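Local atomic coordinates of DNA polymerase (Pyrobaculum calidifontis, PDB entry 5MDN), a protein that probably extends DNA chains by adding nucleotides from deoxyribonucleoside triphosphates with release of diphosphate, as a family B DNA polymerase. Residues P491-P495 with E496-L500; Y515-L518 with G519-G522; A630-V633 with Q634-V638. All coordinates share one frame; numbering follows the deposited sequence.

Interaction 1: residues P491-P495 with E496-L500; sequences PPDSP and EYRLL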
ATOM      1  N   PRO A 491      18.532  -9.498  23.763  1.00 92.98           N
ATOM      2  CA  PRO A 491      17.334  -9.755  24.572  1.00 90.72           C
ATOM      3  C   PRO A 491      16.090  -9.219  23.886  1.00 92.41           C
ATOM      4  O   PRO A 491      16.125  -8.152  23.256  1.00 88.56           O
ATOM      5  CB  PRO A 491      17.620  -9.005  25.882  1.00 89.83           C
ATOM      6  CG  PRO A 491      18.556  -7.923  25.496  1.00 89.62           C
ATOM      7  CD  PRO A 491      19.384  -8.451  24.356  1.00 91.04           C
ATOM      8  N   PRO A 492      14.970  -9.951  23.976  1.00 88.54           N
ATOM      9  CA  PRO A 492      13.771  -9.614  23.189  1.00 92.82           C
ATOM     10  C   PRO A 492      13.242  -8.190  23.336  1.00 95.55           C
ATOM     11  O   PRO A 492      12.485  -7.738  22.471  1.00 93.40           O
ATOM     12  CB  PRO A 492      12.736 -10.627  23.699  1.00 93.91           C
ATOM     13  CG  PRO A 492      13.548 -11.799  24.129  1.00 91.98           C
ATOM     14  CD  PRO A 492      14.806 -11.217  24.714  1.00 89.72           C
ATOM     15  N   ASP A 493      13.601  -7.471  24.400  1.00 99.16           N
ATOM     16  CA  ASP A 493      13.116  -6.110  24.617  1.00103.35           C
ATOM     17  C   ASP A 493      14.219  -5.081  24.381  1.00103.84           C
ATOM     18  O   ASP A 493      14.320  -4.079  25.093  1.00 93.24           O
ATOM     19  CB  ASP A 493      12.528  -5.943  26.017  1.00105.50           C
ATOM     20  CG  ASP A 493      11.527  -4.789  26.100  1.00107.25           C
ATOM     21  OD1 ASP A 493      11.548  -3.911  25.211  1.00110.21           O
ATOM     22  OD2 ASP A 493      10.718  -4.762  27.054  1.00103.72           O
ATOM     23  N   SER A 494      15.064  -5.315  23.393  1.00 98.68           N
ATOM     24  CA  SER A 494      16.117  -4.371  23.069  1.00 98.03           C
ATOM     25  C   SER A 494      15.802  -3.655  21.763  1.00 96.90           C
ATOM     26  O   SER A 494      15.013  -4.147  20.951  1.00 99.74           O
ATOM     27  CB  SER A 494      17.470  -5.084  22.950  1.00 96.10           C
ATOM     28  OG  SER A 494      17.456  -6.016  21.885  1.00 93.44           O
ATOM     29  N   PRO A 495      16.400  -2.484  21.526  1.00 99.17           N
ATOM     30  CA  PRO A 495      16.277  -1.886  20.186  1.00 97.10           C
ATOM     31  C   PRO A 495      16.880  -2.763  19.105  1.00 94.65           C
ATOM     32  O   PRO A 495      16.320  -2.869  18.008  1.00 93.18           O
ATOM     33  CB  PRO A 495      17.019  -0.548  20.330  1.00 93.75           C
ATOM     34  CG  PRO A 495      17.910  -0.721  21.516  1.00 93.44           C
ATOM     35  CD  PRO A 495      17.155  -1.618  22.450  1.00 97.47           C
ATOM     36  N   GLU A 496      18.013  -3.407  19.396  1.00 93.13           N
ATOM     37  CA  GLU A 496      18.667  -4.260  18.411  1.00 89.71           C
ATOM     38  C   GLU A 496      17.827  -5.487  18.067  1.00 84.23           C
ATOM     39  O   GLU A 496      17.924  -6.007  16.950  1.00 84.19           O
ATOM     40  CB  GLU A 496      20.041  -4.686  18.930  1.00 93.99           C
ATOM     41  CG  GLU A 496      21.018  -3.536  19.128  1.00 98.85           C
ATOM     42  CD  GLU A 496      20.921  -2.908  20.508  1.00100.31           C
ATOM     43  OE1 GLU A 496      20.008  -3.284  21.272  1.00 98.58           O
ATOM     44  OE2 GLU A 496      21.755  -2.035  20.827  1.00100.50           O
ATOM     45  N   TYR A 497      17.006  -5.967  19.007  1.00 88.32           N
ATOM     46  CA  TYR A 497      16.144  -7.112  18.717  1.00 83.82           C
ATOM     47  C   TYR A 497      14.969  -6.709  17.834  1.00 80.56           C
ATOM     48  O   TYR A 497      14.630  -7.420  16.880  1.00 77.91           O
ATOM     49  CB  TYR A 497      15.645  -7.741  20.021  1.00 83.39           C
ATOM     50  CG  TYR A 497      14.809  -8.994  19.831  1.00 80.04           C
ATOM     51  CD1 TYR A 497      13.430  -8.922  19.668  1.00 78.66           C
ATOM     52  CD2 TYR A 497      15.404 -10.250  19.822  1.00 78.43           C
ATOM     53  CE1 TYR A 497      12.669 -10.066  19.495  1.00 79.43           C
ATOM     54  CE2 TYR A 497      14.649 -11.399  19.649  1.00 80.94           C
ATOM     55  CZ  TYR A 497      13.285 -11.301  19.487  1.00 82.76           C
ATOM     56  OH  TYR A 497      12.534 -12.442  19.315  1.00 88.66           O
ATOM     57  N   ARG A 498      14.332  -5.577  18.142  1.00 76.83           N
ATOM     58  CA  ARG A 498      13.160  -5.147  17.387  1.00 81.83           C
ATOM     59  C   ARG A 498      13.523  -4.825  15.943  1.00 80.98           C
ATOM     60  O   ARG A 498      12.737  -5.082  15.023  1.00 83.69           O
ATOM     61  CB  ARG A 498      12.516  -3.945  18.075  1.00 87.38           C
ATOM     62  CG  ARG A 498      11.880  -4.300  19.408  1.00 94.46           C
ATOM     63  CD  ARG A 498      11.253  -3.097  20.089  1.00 97.47           C
ATOM     64  NE  ARG A 498      11.542  -3.084  21.521  1.00 98.72           N
ATOM     65  CZ  ARG A 498      12.454  -2.309  22.100  1.00101.15           C
ATOM     66  NH1 ARG A 498      13.175  -1.467  21.372  1.00101.23           N
ATOM     67  NH2 ARG A 498      12.640  -2.375  23.410  1.00102.96           N
ATOM     68  N   LEU A 499      14.707  -4.249  15.728  1.00 81.10           N
ATOM     69  CA  LEU A 499      15.150  -3.962  14.369  1.00 79.40           C
ATOM     70  C   LEU A 499      15.335  -5.248  13.574  1.00 75.41           C
ATOM     71  O   LEU A 499      14.934  -5.329  12.408  1.00 76.51           O
ATOM     72  CB  LEU A 499      16.450  -3.161  14.401  1.00 81.11           C
ATOM     73  CG  LEU A 499      16.323  -1.679  14.751  1.00 83.55           C
ATOM     74  CD1 LEU A 499      17.538  -1.246  15.533  1.00 85.62           C
ATOM     75  CD2 LEU A 499      16.183  -0.848  13.490  1.00 83.10           C
ATOM     76  N   LEU A 500      15.946  -6.262  14.191  1.00 72.01           N
ATOM     77  CA  LEU A 500      16.117  -7.552  13.530  1.00 69.81           C
ATOM     78  C   LEU A 500      14.786  -8.261  13.308  1.00 70.14           C
ATOM     79  O   LEU A 500      14.627  -8.981  12.316  1.00 70.66           O
ATOM     80  CB  LEU A 500      17.052  -8.434  14.355  1.00 69.61           C
ATOM     81  CG  LEU A 500      18.550  -8.160  14.203  1.00 69.35           C
ATOM     82  CD1 LEU A 500      19.351  -8.968  15.214  1.00 67.81           C
ATOM     83  CD2 LEU A 500      19.021  -8.447  12.785  1.00 69.66           C
TER
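P492 lies over the ring of Y497, and the contact is a CH-pi one: P492 CA sits 3.6 Å from the centroid of the Y497 ring, close to the ring normal. With its CG anti to the backbone N (chi1 -176°), the tyrosine sets its ring against the P491-P492 side of the turn. Losing this ring to an alanine at Y497 would probably deprive P492 of the flat surface it packs on and let the proline turn move more freely against the helix. At the backbone of the same tyrosine, S494 OG accepts from Y497 N at 2.9 Å. This is an N-cap: the short hydroxyl of a serine can serve a first-turn N-H that otherwise has just a weak bond to S494 O. The loop and helix start belong to the connection between helices 468-486 and 495-512, the long antiparallel pair that forms the fingers in family B polymerases, so the cap lies at their far end. The same hydroxyl donates to P491 O (S494 OG to P491 O, 2.9 Å), in the carbonyl plane, and thus joins the type I turn P491-S494 to the helix. P495, lacking an N-H, fits the first turn of a helix. Further out, R498 NH2 makes a salt bridge to D493 OD1 at 2.6 Å. The acid meets the guanidinium at its edge, with the carboxylate plane turned 90° to it, while S494 O lies over one guanidinium face. R498 N donates to S494 O at 3.2 Å, beginning the regular helical bonding that L499 N continues to P495 O. Outside the turn, Y497 packs on A487, and L499 on F159 and P160.

Interaction 2: residues Y515-L518 with G519-G522; sequences YGYL and GWVG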
ATOM      1  N   TYR A 515       3.177 -15.924  -4.182  1.00 59.91           N
ATOM      2  CA  TYR A 515       2.024 -16.663  -4.696  1.00 62.77           C
ATOM      3  C   TYR A 515       0.984 -15.732  -5.310  1.00 60.72           C
ATOM      4  O   TYR A 515       0.433 -16.025  -6.378  1.00 61.17           O
ATOM      5  CB  TYR A 515       1.411 -17.501  -3.575  1.00 67.35           C
ATOM      6  CG  TYR A 515       0.071 -18.113  -3.910  1.00 69.42           C
ATOM      7  CD1 TYR A 515      -0.038 -19.133  -4.847  1.00 72.13           C
ATOM      8  CD2 TYR A 515      -1.084 -17.685  -3.270  1.00 72.71           C
ATOM      9  CE1 TYR A 515      -1.265 -19.699  -5.147  1.00 74.24           C
ATOM     10  CE2 TYR A 515      -2.311 -18.243  -3.561  1.00 74.68           C
ATOM     11  CZ  TYR A 515      -2.398 -19.248  -4.499  1.00 74.88           C
ATOM     12  OH  TYR A 515      -3.627 -19.796  -4.780  1.00 75.82           O
ATOM     13  N   GLY A 516       0.694 -14.612  -4.646  1.00 63.95           N
ATOM     14  CA  GLY A 516      -0.219 -13.639  -5.226  1.00 61.11           C
ATOM     15  C   GLY A 516       0.309 -13.035  -6.515  1.00 59.70           C
ATOM     16  O   GLY A 516      -0.458 -12.752  -7.439  1.00 60.19           O
ATOM     17  N   TYR A 517       1.624 -12.821  -6.589  1.00 59.30           N
ATOM     18  CA  TYR A 517       2.217 -12.208  -7.773  1.00 57.60           C
ATOM     19  C   TYR A 517       2.123 -13.125  -8.986  1.00 57.43           C
ATOM     20  O   TYR A 517       1.774 -12.683 -10.087  1.00 51.63           O
ATOM     21  CB  TYR A 517       3.674 -11.837  -7.494  1.00 55.91           C
ATOM     22  CG  TYR A 517       4.465 -11.506  -8.740  1.00 54.29           C
ATOM     23  CD1 TYR A 517       4.390 -10.247  -9.320  1.00 52.93           C
ATOM     24  CD2 TYR A 517       5.286 -12.454  -9.334  1.00 54.32           C
ATOM     25  CE1 TYR A 517       5.112  -9.944 -10.461  1.00 53.09           C
ATOM     26  CE2 TYR A 517       6.009 -12.161 -10.474  1.00 53.43           C
ATOM     27  CZ  TYR A 517       5.919 -10.905 -11.032  1.00 52.86           C
ATOM     28  OH  TYR A 517       6.638 -10.608 -12.167  1.00 53.27           O
ATOM     29  N   LEU A 518       2.442 -14.409  -8.808  1.00 52.65           N
ATOM     30  CA  LEU A 518       2.509 -15.331  -9.937  1.00 58.08           C
ATOM     31  C   LEU A 518       1.144 -15.652 -10.529  1.00 61.34           C
ATOM     32  O   LEU A 518       1.087 -16.255 -11.605  1.00 57.85           O
ATOM     33  CB  LEU A 518       3.211 -16.622  -9.515  1.00 60.78           C
ATOM     34  CG  LEU A 518       4.655 -16.447  -9.043  1.00 60.61           C
ATOM     35  CD1 LEU A 518       5.150 -17.695  -8.337  1.00 62.96           C
ATOM     36  CD2 LEU A 518       5.561 -16.092 -10.211  1.00 60.80           C
ATOM     37  N   GLY A 519       0.055 -15.272  -9.863  1.00 65.45           N
ATOM     38  CA  GLY A 519      -1.273 -15.426 -10.426  1.00 63.72           C
ATOM     39  C   GLY A 519      -1.725 -14.188 -11.171  1.00 61.59           C
ATOM     40  O   GLY A 519      -2.607 -14.251 -12.033  1.00 64.56           O
ATOM     41  N   TRP A 520      -1.121 -13.051 -10.831  1.00 64.37           N
ATOM     42  CA  TRP A 520      -1.391 -11.777 -11.485  1.00 66.70           C
ATOM     43  C   TRP A 520      -1.060 -11.880 -12.968  1.00 70.93           C
ATOM     44  O   TRP A 520       0.114 -11.935 -13.344  1.00 73.33           O
ATOM     45  CB  TRP A 520      -0.582 -10.668 -10.802  1.00 65.85           C
ATOM     46  CG  TRP A 520      -0.613  -9.329 -11.472  1.00 65.96           C
ATOM     47  CD1 TRP A 520      -1.600  -8.820 -12.268  1.00 66.16           C
ATOM     48  CD2 TRP A 520       0.395  -8.315 -11.386  1.00 67.13           C
ATOM     49  NE1 TRP A 520      -1.264  -7.555 -12.688  1.00 66.87           N
ATOM     50  CE2 TRP A 520      -0.044  -7.222 -12.159  1.00 66.33           C
ATOM     51  CE3 TRP A 520       1.628  -8.227 -10.733  1.00 64.91           C
ATOM     52  CZ2 TRP A 520       0.708  -6.056 -12.296  1.00 63.99           C
ATOM     53  CZ3 TRP A 520       2.372  -7.070 -10.870  1.00 62.13           C
ATOM     54  CH2 TRP A 520       1.910  -6.000 -11.644  1.00 62.61           C
ATOM     55  N   VAL A 521      -2.096 -11.931 -13.813  1.00 69.14           N
ATOM     56  CA  VAL A 521      -1.910 -12.185 -15.241  1.00 70.09           C
ATOM     57  C   VAL A 521      -0.976 -11.160 -15.874  1.00 70.10           C
ATOM     58  O   VAL A 521      -0.235 -11.479 -16.812  1.00 71.80           O
ATOM     59  CB  VAL A 521      -3.282 -12.220 -15.946  1.00 72.06           C
ATOM     60  CG1 VAL A 521      -3.122 -12.346 -17.457  1.00 76.66           C
ATOM     61  CG2 VAL A 521      -4.127 -13.364 -15.405  1.00 71.69           C
ATOM     62  N   GLY A 522      -0.970  -9.931 -15.365  1.00 71.26           N
ATOM     63  CA  GLY A 522      -0.087  -8.911 -15.895  1.00 72.55           C
ATOM     64  C   GLY A 522       1.270  -8.881 -15.223  1.00 71.62           C
ATOM     65  O   GLY A 522       1.792  -7.808 -14.910  1.00 74.71           O
TER
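Y517 and W520 meet where helix 514-519 runs out into a loop, just beyond the Tyr-Gly pair Y515-G516, which matches the conserved end of the K-x-x-x-N-x-x-Y-G motif at the base of the fingers in family B polymerases. Two weak bonds accompany the bend: W520 N reaches Y517 O at 3.0 Å and G516 O at 3.5 Å. The glycine G519 brings no side chain to this bend. The aromatic pair packs rim to rim, neither ring over the other's face, with centroids 6.0 Å apart and planes at 77°. Y517 CD1 touches W520 CE3 at 3.7 Å, near the indole plane. With CG anti to the backbone N (chi1 172°), W520 carries its six-membered ring back beside the tyrosine, and a large flat residue suits this buried corner, where Y397 also meets it edge-to-face. G522 O rests 3.3 Å above the indole plane of W520, toward its rim. Y515, two residues before Y517, points away and stacks with Y425. A tyrosine rather than a phenylalanine suits the place of Y517 because its polar end is buried and has partners: Y517 OH is hydrogen-bonded to E375 OE2 and receives weak bonds from R524 N and W525 N.

Interaction 3: residues A630-V633 with Q634-V638; sequences AKEV and QLNVV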
ATOM      1  N   ALA A 630     -25.992   5.614   9.584  1.00 91.90           N
ATOM      2  CA  ALA A 630     -26.081   4.212   9.189  1.00 93.16           C
ATOM      3  C   ALA A 630     -24.767   3.484   9.447  1.00 93.93           C
ATOM      4  O   ALA A 630     -24.764   2.306   9.825  1.00 98.88           O
ATOM      5  CB  ALA A 630     -26.479   4.103   7.718  1.00 95.09           C
ATOM      6  N   LYS A 631     -23.639   4.167   9.236  1.00 94.98           N
ATOM      7  CA  LYS A 631     -22.341   3.578   9.547  1.00 92.31           C
ATOM      8  C   LYS A 631     -22.190   3.348  11.047  1.00 89.56           C
ATOM      9  O   LYS A 631     -21.674   2.308  11.473  1.00 87.36           O
ATOM     10  CB  LYS A 631     -21.218   4.479   9.032  1.00 91.59           C
ATOM     11  CG  LYS A 631     -21.167   4.637   7.522  1.00 90.50           C
ATOM     12  CD  LYS A 631     -19.935   3.965   6.935  1.00 91.65           C
ATOM     13  CE  LYS A 631     -19.650   4.465   5.527  1.00 94.76           C
ATOM     14  NZ  LYS A 631     -19.355   5.926   5.517  1.00 95.46           N
ATOM     15  N   GLU A 632     -22.618   4.319  11.858  1.00 86.18           N
ATOM     16  CA  GLU A 632     -22.560   4.161  13.307  1.00 86.09           C
ATOM     17  C   GLU A 632     -23.401   2.977  13.773  1.00 84.94           C
ATOM     18  O   GLU A 632     -22.977   2.215  14.651  1.00 87.74           O
ATOM     19  CB  GLU A 632     -23.031   5.450  13.986  1.00 89.33           C
ATOM     20  CG  GLU A 632     -22.852   5.482  15.498  1.00 94.47           C
ATOM     21  CD  GLU A 632     -21.399   5.377  15.917  1.00100.40           C
ATOM     22  OE1 GLU A 632     -20.529   5.890  15.179  1.00104.25           O
ATOM     23  OE2 GLU A 632     -21.126   4.789  16.986  1.00104.28           O
ATOM     24  N   VAL A 633     -24.596   2.807  13.201  1.00 86.07           N
ATOM     25  CA  VAL A 633     -25.457   1.695  13.602  1.00 84.44           C
ATOM     26  C   VAL A 633     -25.060   0.378  12.942  1.00 80.41           C
ATOM     27  O   VAL A 633     -25.507  -0.682  13.395  1.00 84.70           O
ATOM     28  CB  VAL A 633     -26.944   2.000  13.350  1.00 86.64           C
ATOM     29  CG1 VAL A 633     -27.376   3.211  14.169  1.00 86.62           C
ATOM     30  CG2 VAL A 633     -27.220   2.206  11.877  1.00 87.64           C
ATOM     31  N   GLN A 634     -24.244   0.400  11.883  1.00 84.11           N
ATOM     32  CA  GLN A 634     -23.682  -0.855  11.392  1.00 86.18           C
ATOM     33  C   GLN A 634     -22.627  -1.378  12.351  1.00 82.56           C
ATOM     34  O   GLN A 634     -22.601  -2.570  12.674  1.00 78.52           O
ATOM     35  CB  GLN A 634     -23.060  -0.697  10.011  1.00 89.18           C
ATOM     36  CG  GLN A 634     -23.002  -2.011   9.257  1.00 88.67           C
ATOM     37  CD  GLN A 634     -22.386  -1.878   7.880  1.00 91.65           C
ATOM     38  OE1 GLN A 634     -21.633  -0.941   7.603  1.00 91.05           O
ATOM     39  NE2 GLN A 634     -22.704  -2.822   7.006  1.00 92.45           N
ATOM     40  N   LEU A 635     -21.745  -0.496  12.818  1.00 76.08           N
ATOM     41  CA  LEU A 635     -21.019  -0.743  14.057  1.00 76.06           C
ATOM     42  C   LEU A 635     -22.032  -0.780  15.200  1.00 77.55           C
ATOM     43  O   LEU A 635     -23.240  -0.726  14.955  1.00 82.64           O
ATOM     44  CB  LEU A 635     -19.947   0.330  14.288  1.00 77.41           C
ATOM     45  CG  LEU A 635     -18.585   0.148  13.600  1.00 79.55           C
ATOM     46  CD1 LEU A 635     -18.717   0.150  12.079  1.00 80.00           C
ATOM     47  CD2 LEU A 635     -17.614   1.232  14.038  1.00 77.55           C
ATOM     48  N   ASN A 636     -21.572  -0.895  16.445  1.00 73.13           N
ATOM     49  CA  ASN A 636     -22.478  -1.051  17.582  1.00 77.26           C
ATOM     50  C   ASN A 636     -23.259  -2.357  17.460  1.00 77.20           C
ATOM     51  O   ASN A 636     -23.131  -3.237  18.316  1.00 76.00           O
ATOM     52  CB  ASN A 636     -23.442   0.139  17.704  1.00 79.06           C
ATOM     53  CG  ASN A 636     -22.911   1.236  18.603  1.00 80.88           C
ATOM     54  OD1 ASN A 636     -23.126   1.223  19.815  1.00 84.77           O
ATOM     55  ND2 ASN A 636     -22.221   2.203  18.008  1.00 79.11           N
ATOM     56  N   VAL A 637     -24.068  -2.491  16.400  1.00 70.30           N
ATOM     57  CA  VAL A 637     -24.756  -3.754  16.124  1.00 70.16           C
ATOM     58  C   VAL A 637     -23.753  -4.898  16.054  1.00 68.25           C
ATOM     59  O   VAL A 637     -23.920  -5.939  16.699  1.00 68.75           O
ATOM     60  CB  VAL A 637     -25.586  -3.652  14.830  1.00 72.11           C
ATOM     61  CG1 VAL A 637     -25.865  -5.039  14.263  1.00 71.76           C
ATOM     62  CG2 VAL A 637     -26.897  -2.930  15.102  1.00 74.16           C
ATOM     63  N   VAL A 638     -22.693  -4.723  15.259  1.00 69.27           N
ATOM     64  CA  VAL A 638     -21.620  -5.712  15.228  1.00 66.12           C
ATOM     65  C   VAL A 638     -21.006  -5.865  16.613  1.00 66.39           C
ATOM     66  O   VAL A 638     -20.762  -6.984  17.082  1.00 66.42           O
ATOM     67  CB  VAL A 638     -20.568  -5.326  14.172  1.00 63.52           C
ATOM     68  CG1 VAL A 638     -19.311  -6.155  14.348  1.00 62.52           C
ATOM     69  CG2 VAL A 638     -21.132  -5.505  12.769  1.00 64.88           C
TER
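The contact from A630-V633 to Q634-V638 is intrahelical, made between successive turns of helix 628-643 and mainly by the backbone. Q634 N donates to A630 O at 2.9 Å and L635 N to K631 O at 3.1 Å, the latter nearly straight at 165°; both are i to i+4 bonds. One residue further along a side chain comes in: N636 ND2 gives a weak bond of 3.4 Å to E632 O. N636 ND2 also lies 3.0 Å from E632 OE2, with the carboxylate and amide planes 63° apart. A bend at chi2 (62°) brings the E632 carboxylate near N636, and a charged acid suits the solvent side of the helix. The helix falls in the C-terminal region that corresponds to the thumb of family B polymerases, a largely helical domain, and its valine side is covered by helices 647-666 and 743-756. Small branched valines suit that side: V633 packs on Y657 and A754, V637 on Y657 and A755; N636 touches Y657 too. Within the helix V637 CG2 leans on V633 O. The peptide joining L635 to N636 departs from helical values, with L635 psi at -175°, and points its carbonyl back toward V633 O and E632 O; at 2.8 Å resolution this backbone, and with it the N636 contacts, is best treated as doubtful. Q634 extends fully beyond CG and lies against W626, R757 and I758, and its OE1 takes a weak hydrogen bond from K289 NZ.

How the interactions relate
All three contacts are local and fall within the polymerase part of the chain, met in series along it. Interactions 1 and 2 are linked most directly, because helix 495-512 starts at the first and is followed by helix 514-519 of the second: by analogy with other family B polymerases, one marks the far end of the fingers pair, the other its base. Even so their nearest atoms are about 21 Å apart. Interaction 3, in the probable thumb region, stands about 30 Å from interaction 1 and about 27 Å from interaction 2, again between nearest atoms. None touches another, and all lie away from the magnesium site of D7 and D363 and from D169 and D236 of the exonuclease domain.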